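Local coordinates for protein transcriptional regulator ComR (Streptococcus vestibularis F0396, PDB 6HU8) that probably binds DNA as a peptide-responsive competence regulator of the RNPP family, joining a helix-turn-helix domain to a tetratricopeptide repeat domain, at residues D28-R39 / E143-R154. Sequence-based numbering, arbitrary orientation.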
loop_
_atom_site.group_PDB
_atom_site.type_symbol
_atom_site.label_atom_id
_atom_site.label_comp_id
_atom_site.label_asym_id
_atom_site.label_seq_id
_atom_site.Cartn_x
_atom_site.Cartn_y
_atom_site.Cartn_z
ATOM N N ASP A 28 5.825 13.835 18.935
ATOM C CA ASP A 28 6.861 13.074 18.234
ATOM C C ASP A 28 6.522 12.802 16.772
ATOM O O ASP A 28 7.242 12.072 16.110
ATOM C CB ASP A 28 7.141 11.735 18.932
ATOM C CG ASP A 28 5.914 10.799 18.955
ATOM O OD1 ASP A 28 4.874 11.092 18.310
ATOM O OD2 ASP A 28 5.995 9.756 19.631
ATOM N N GLY A 29 5.426 13.374 16.280
ATOM C CA GLY A 29 5.014 13.188 14.891
ATOM C C GLY A 29 4.395 11.840 14.510
ATOM O O GLY A 29 4.032 11.619 13.342
ATOM N N ALA A 30 4.262 10.926 15.465
ATOM C CA ALA A 30 3.751 9.602 15.113
ATOM C C ALA A 30 2.299 9.640 14.652
ATOM O O ALA A 30 1.882 8.764 13.886
ATOM C CB ALA A 30 3.899 8.627 16.281
ATOM N N GLU A 31 1.528 10.632 15.103
ATOM C CA GLU A 31 0.101 10.668 14.768
ATOM C C GLU A 31 -0.239 11.831 13.856
ATOM O O GLU A 31 -1.164 11.756 13.042
ATOM C CB GLU A 31 -0.738 10.723 16.049
ATOM C CG GLU A 31 -0.659 9.391 16.798
ATOM C CD GLU A 31 -1.424 9.368 18.106
ATOM O OE1 GLU A 31 -0.935 9.962 19.091
ATOM O OE2 GLU A 31 -2.508 8.750 18.149
ATOM N N LEU A 32 0.521 12.910 14.004
ATOM C CA LEU A 32 0.366 14.099 13.180
ATOM C C LEU A 32 1.721 14.773 13.008
ATOM O O LEU A 32 2.436 14.987 13.992
ATOM C CB LEU A 32 -0.615 15.078 13.816
ATOM C CG LEU A 32 -0.952 16.282 12.946
ATOM C CD1 LEU A 32 -1.843 15.818 11.804
ATOM C CD2 LEU A 32 -1.642 17.350 13.774
ATOM N N THR A 33 2.093 15.096 11.778
ATOM C CA THR A 33 3.363 15.790 11.565
ATOM C C THR A 33 3.111 17.275 11.389
ATOM O O THR A 33 1.981 17.709 11.137
ATOM C CB THR A 33 4.126 15.264 10.335
ATOM O OG1 THR A 33 3.415 15.616 9.139
ATOM C CG2 THR A 33 4.285 13.734 10.404
ATOM N N VAL A 34 4.170 18.062 11.499
ATOM C CA VAL A 34 4.029 19.488 11.352
ATOM C C VAL A 34 3.480 19.844 9.968
ATOM O O VAL A 34 2.609 20.703 9.850
ATOM C CB VAL A 34 5.390 20.192 11.620
ATOM C CG1 VAL A 34 5.367 21.615 11.127
ATOM C CG2 VAL A 34 5.696 20.121 13.126
ATOM N N ARG A 35 3.969 19.181 8.918
ATOM C CA ARG A 35 3.537 19.571 7.576
ATOM C C ARG A 35 2.090 19.128 7.323
ATOM O O ARG A 35 1.346 19.815 6.624
ATOM C CB ARG A 35 4.465 18.991 6.512
ATOM C CG ARG A 35 5.843 19.647 6.488
ATOM C CD ARG A 35 6.693 19.098 5.347
ATOM N NE ARG A 35 7.083 17.716 5.596
ATOM C CZ ARG A 35 7.827 16.978 4.776
ATOM N NH1 ARG A 35 8.287 17.483 3.633
ATOM N NH2 ARG A 35 8.114 15.729 5.103
ATOM N N GLN A 36 1.707 17.991 7.899
ATOM C CA GLN A 36 0.304 17.551 7.885
ATOM C C GLN A 36 -0.593 18.593 8.552
ATOM O O GLN A 36 -1.625 18.972 8.012
ATOM C CB GLN A 36 0.159 16.197 8.588
ATOM C CG GLN A 36 0.583 14.991 7.736
ATOM C CD GLN A 36 0.743 13.747 8.556
ATOM O OE1 GLN A 36 0.515 13.763 9.766
ATOM N NE2 GLN A 36 1.142 12.654 7.916
ATOM N N LEU A 37 -0.195 19.062 9.733
ATOM C CA LEU A 37 -0.952 20.117 10.429
ATOM C C LEU A 37 -1.025 21.400 9.602
ATOM O O LEU A 37 -2.096 21.969 9.437
ATOM C CB LEU A 37 -0.343 20.411 11.812
ATOM C CG LEU A 37 -1.033 21.536 12.622
ATOM C CD1 LEU A 37 -2.531 21.262 12.815
ATOM C CD2 LEU A 37 -0.365 21.703 13.976
ATOM N N ILE A 38 0.107 21.872 9.082
ATOM C CA ILE A 38 0.081 23.067 8.230
ATOM C C ILE A 38 -0.897 22.996 7.035
ATOM O O ILE A 38 -1.580 23.973 6.741
ATOM C CB ILE A 38 1.498 23.383 7.707
ATOM C CG1 ILE A 38 2.358 23.884 8.871
ATOM C CG2 ILE A 38 1.459 24.482 6.665
ATOM C CD1 ILE A 38 3.842 23.994 8.527
ATOM N N ARG A 39 -0.966 21.855 6.348
ATOM C CA ARG A 39 -1.856 21.714 5.203
ATOM C C ARG A 39 -3.316 21.781 5.661
ATOM O O ARG A 39 -4.182 22.311 4.952
ATOM C CB ARG A 39 -1.584 20.395 4.451
ATOM C CG ARG A 39 -0.313 20.435 3.597
ATOM C CD ARG A 39 -0.168 19.216 2.693
ATOM N NE ARG A 39 0.003 17.968 3.433
ATOM C CZ ARG A 39 1.183 17.472 3.791
ATOM N NH1 ARG A 39 2.301 18.135 3.487
ATOM N NH2 ARG A 39 1.249 16.332 4.464
ATOM N N GLU A 143 5.811 14.459 -0.953
ATOM C CA GLU A 143 5.836 15.176 0.326
ATOM C C GLU A 143 4.816 14.581 1.307
ATOM O O GLU A 143 5.081 14.446 2.505
ATOM C CB GLU A 143 5.565 16.671 0.088
ATOM C CG GLU A 143 5.642 17.559 1.322
ATOM C CD GLU A 143 5.254 19.023 1.042
ATOM O OE1 GLU A 143 4.457 19.273 0.112
ATOM O OE2 GLU A 143 5.739 19.932 1.752
ATOM N N ILE A 144 3.636 14.245 0.794
ATOM C CA ILE A 144 2.592 13.620 1.598
ATOM C C ILE A 144 2.967 12.175 1.944
ATOM O O ILE A 144 2.876 11.754 3.104
ATOM C CB ILE A 144 1.222 13.676 0.857
ATOM C CG1 ILE A 144 0.689 15.110 0.863
ATOM C CG2 ILE A 144 0.199 12.693 1.474
ATOM C CD1 ILE A 144 -0.228 15.448 -0.296
ATOM N N TYR A 145 3.422 11.422 0.949
ATOM C CA TYR A 145 3.837 10.053 1.191
ATOM C C TYR A 145 4.926 10.027 2.258
ATOM O O TYR A 145 4.939 9.147 3.119
ATOM C CB TYR A 145 4.339 9.395 -0.106
ATOM C CG TYR A 145 5.379 8.332 0.120
ATOM C CD1 TYR A 145 5.013 7.009 0.410
ATOM C CD2 TYR A 145 6.733 8.637 0.017
ATOM C CE1 TYR A 145 5.982 6.031 0.615
ATOM C CE2 TYR A 145 7.698 7.681 0.225
ATOM C CZ TYR A 145 7.330 6.391 0.518
ATOM O OH TYR A 145 8.332 5.471 0.712
ATOM N N GLU A 146 5.818 11.009 2.216
ATOM C CA GLU A 146 6.977 10.992 3.115
ATOM C C GLU A 146 6.547 10.951 4.583
ATOM O O GLU A 146 7.045 10.131 5.348
ATOM C CB GLU A 146 7.893 12.193 2.871
ATOM C CG GLU A 146 9.179 12.098 3.669
ATOM C CD GLU A 146 10.174 13.224 3.372
ATOM O OE1 GLU A 146 9.883 14.385 3.722
ATOM O OE2 GLU A 146 11.248 12.945 2.791
ATOM N N ASP A 147 5.610 11.807 4.980
ATOM C CA ASP A 147 5.245 11.841 6.394
ATOM C C ASP A 147 4.369 10.650 6.781
ATOM O O ASP A 147 4.531 10.087 7.867
ATOM C CB ASP A 147 4.571 13.176 6.754
ATOM C CG ASP A 147 5.586 14.312 6.905
ATOM O OD1 ASP A 147 6.807 14.021 6.844
ATOM O OD2 ASP A 147 5.178 15.477 7.105
ATOM N N LEU A 148 3.458 10.240 5.904
ATOM C CA LEU A 148 2.660 9.035 6.188
ATOM C C LEU A 148 3.552 7.782 6.300
ATOM O O LEU A 148 3.308 6.929 7.151
ATOM C CB LEU A 148 1.570 8.840 5.124
ATOM C CG LEU A 148 0.480 9.917 5.236
ATOM C CD1 LEU A 148 -0.458 9.931 4.030
ATOM C CD2 LEU A 148 -0.329 9.720 6.512
ATOM N N PHE A 149 4.602 7.682 5.479
ATOM C CA PHE A 149 5.520 6.551 5.598
ATOM C C PHE A 149 6.321 6.601 6.899
ATOM O O PHE A 149 6.534 5.558 7.512
ATOM C CB PHE A 149 6.488 6.477 4.414
ATOM C CG PHE A 149 7.385 5.263 4.446
ATOM C CD1 PHE A 149 6.840 3.986 4.568
ATOM C CD2 PHE A 149 8.765 5.396 4.347
ATOM C CE1 PHE A 149 7.661 2.856 4.609
ATOM C CE2 PHE A 149 9.598 4.281 4.379
ATOM C CZ PHE A 149 9.050 3.007 4.511
ATOM N N GLU A 150 6.771 7.794 7.320
ATOM C CA GLU A 150 7.425 7.938 8.634
ATOM C C GLU A 150 6.521 7.410 9.743
ATOM O O GLU A 150 6.986 6.828 10.712
ATOM C CB GLU A 150 7.768 9.392 8.951
ATOM C CG GLU A 150 9.086 9.877 8.444
ATOM C CD GLU A 150 10.253 9.041 8.943
ATOM O OE1 GLU A 150 10.335 8.745 10.158
ATOM O OE2 GLU A 150 11.079 8.657 8.095
ATOM N N GLN A 151 5.221 7.648 9.608
ATOM C CA GLN A 151 4.281 7.215 10.626
ATOM C C GLN A 151 4.099 5.693 10.549
ATOM O O GLN A 151 3.959 5.021 11.572
ATOM C CB GLN A 151 2.958 7.975 10.470
ATOM C CG GLN A 151 3.105 9.407 11.000
ATOM C CD GLN A 151 1.978 10.349 10.607
ATOM O OE1 GLN A 151 1.205 10.081 9.699
ATOM N NE2 GLN A 151 1.900 11.475 11.298
ATOM N N VAL A 152 4.163 5.134 9.348
ATOM C CA VAL A 152 3.974 3.687 9.209
ATOM C C VAL A 152 5.153 2.941 9.857
ATOM O O VAL A 152 4.970 1.875 10.458
ATOM C CB VAL A 152 3.810 3.276 7.725
ATOM C CG1 VAL A 152 4.117 1.792 7.516
ATOM C CG2 VAL A 152 2.413 3.621 7.247
ATOM N N LYS A 153 6.347 3.528 9.764
ATOM C CA LYS A 153 7.550 2.944 10.363
ATOM C C LYS A 153 7.385 2.627 11.853
ATOM O O LYS A 153 8.038 1.727 12.376
ATOM C CB LYS A 153 8.748 3.880 10.190
ATOM C CG LYS A 153 9.283 4.024 8.770
ATOM C CD LYS A 153 10.362 5.111 8.749
ATOM C CE LYS A 153 10.925 5.353 7.362
ATOM N NZ LYS A 153 12.011 6.399 7.321
ATOM N N ARG A 154 6.515 3.364 12.535
ATOM C CA ARG A 154 6.362 3.218 13.981
ATOM C C ARG A 154 5.216 2.288 14.365
ATOM O O ARG A 154 5.001 2.037 15.551
ATOM C CB ARG A 154 6.132 4.590 14.642
ATOM C CG ARG A 154 7.141 5.669 14.270
ATOM C CD ARG A 154 8.280 5.776 15.294
ATOM N NE ARG A 154 7.773 6.002 16.648
ATOM C CZ ARG A 154 7.642 7.193 17.232
ATOM N NH1 ARG A 154 7.159 7.255 18.466
ATOM N NH2 ARG A 154 7.993 8.318 16.603
HETATM O O HOH W 1 2.890 6.166 13.705
HETATM O O HOH W 2 8.328 19.999 2.738
HETATM O O HOH W 3 1.374 13.164 5.117
HETATM O O HOH W 4 4.134 16.021 4.506
#
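In this apo form, the helix-turn-helix domain docks on the tetratricopeptide repeat domain through a polar interface: the capped start of helix 34-41 and the loop before it lie against helix 139-152. Thr-33 and Gln-36 form a capping box. The short Thr-33 side chain, OG1 between backbone N and carbonyl carbon (chi1 68°), brings a hydroxyl to the helix start that accepts from Gln-36 N while donating to Asp-147, OG1 to OD2 2.7 Å. Asp-147 OD1 forms a salt bridge with Arg-35 NH2 at 2.8 Å. Arg-35 NH2 also salt-bridges Glu-146 OE1 at 2.6 Å, nearly in the guanidinium plane and on the anti lone pair, so two carboxylates share one nitrogen. Gln-36 and Gln-151 meet from opposite directions and exchange two bonds, their amide planes 55° apart; Lys-51 also donates to Gln-151 OE1. Thr-33 N joins Gln-151 NE2 on Gln-36 OE1, and with Gln-36 NE2 bonded to Gln-151 OE1 this holds the Gln-36 amide in one flip state. Gln-151 NE2 also donates to Gly-29 O (3.0 Å). Arg-39, salt-bridged to Glu-117, lays one guanidinium face over Ile-144 CG1. At the C-terminal end of segment 143-154, Arg-154 NH1 forms a salt bridge with Asp-28 OD2 (3.0 Å), while Ala-30 CB sits over a face of the Arg-154 guanidinium.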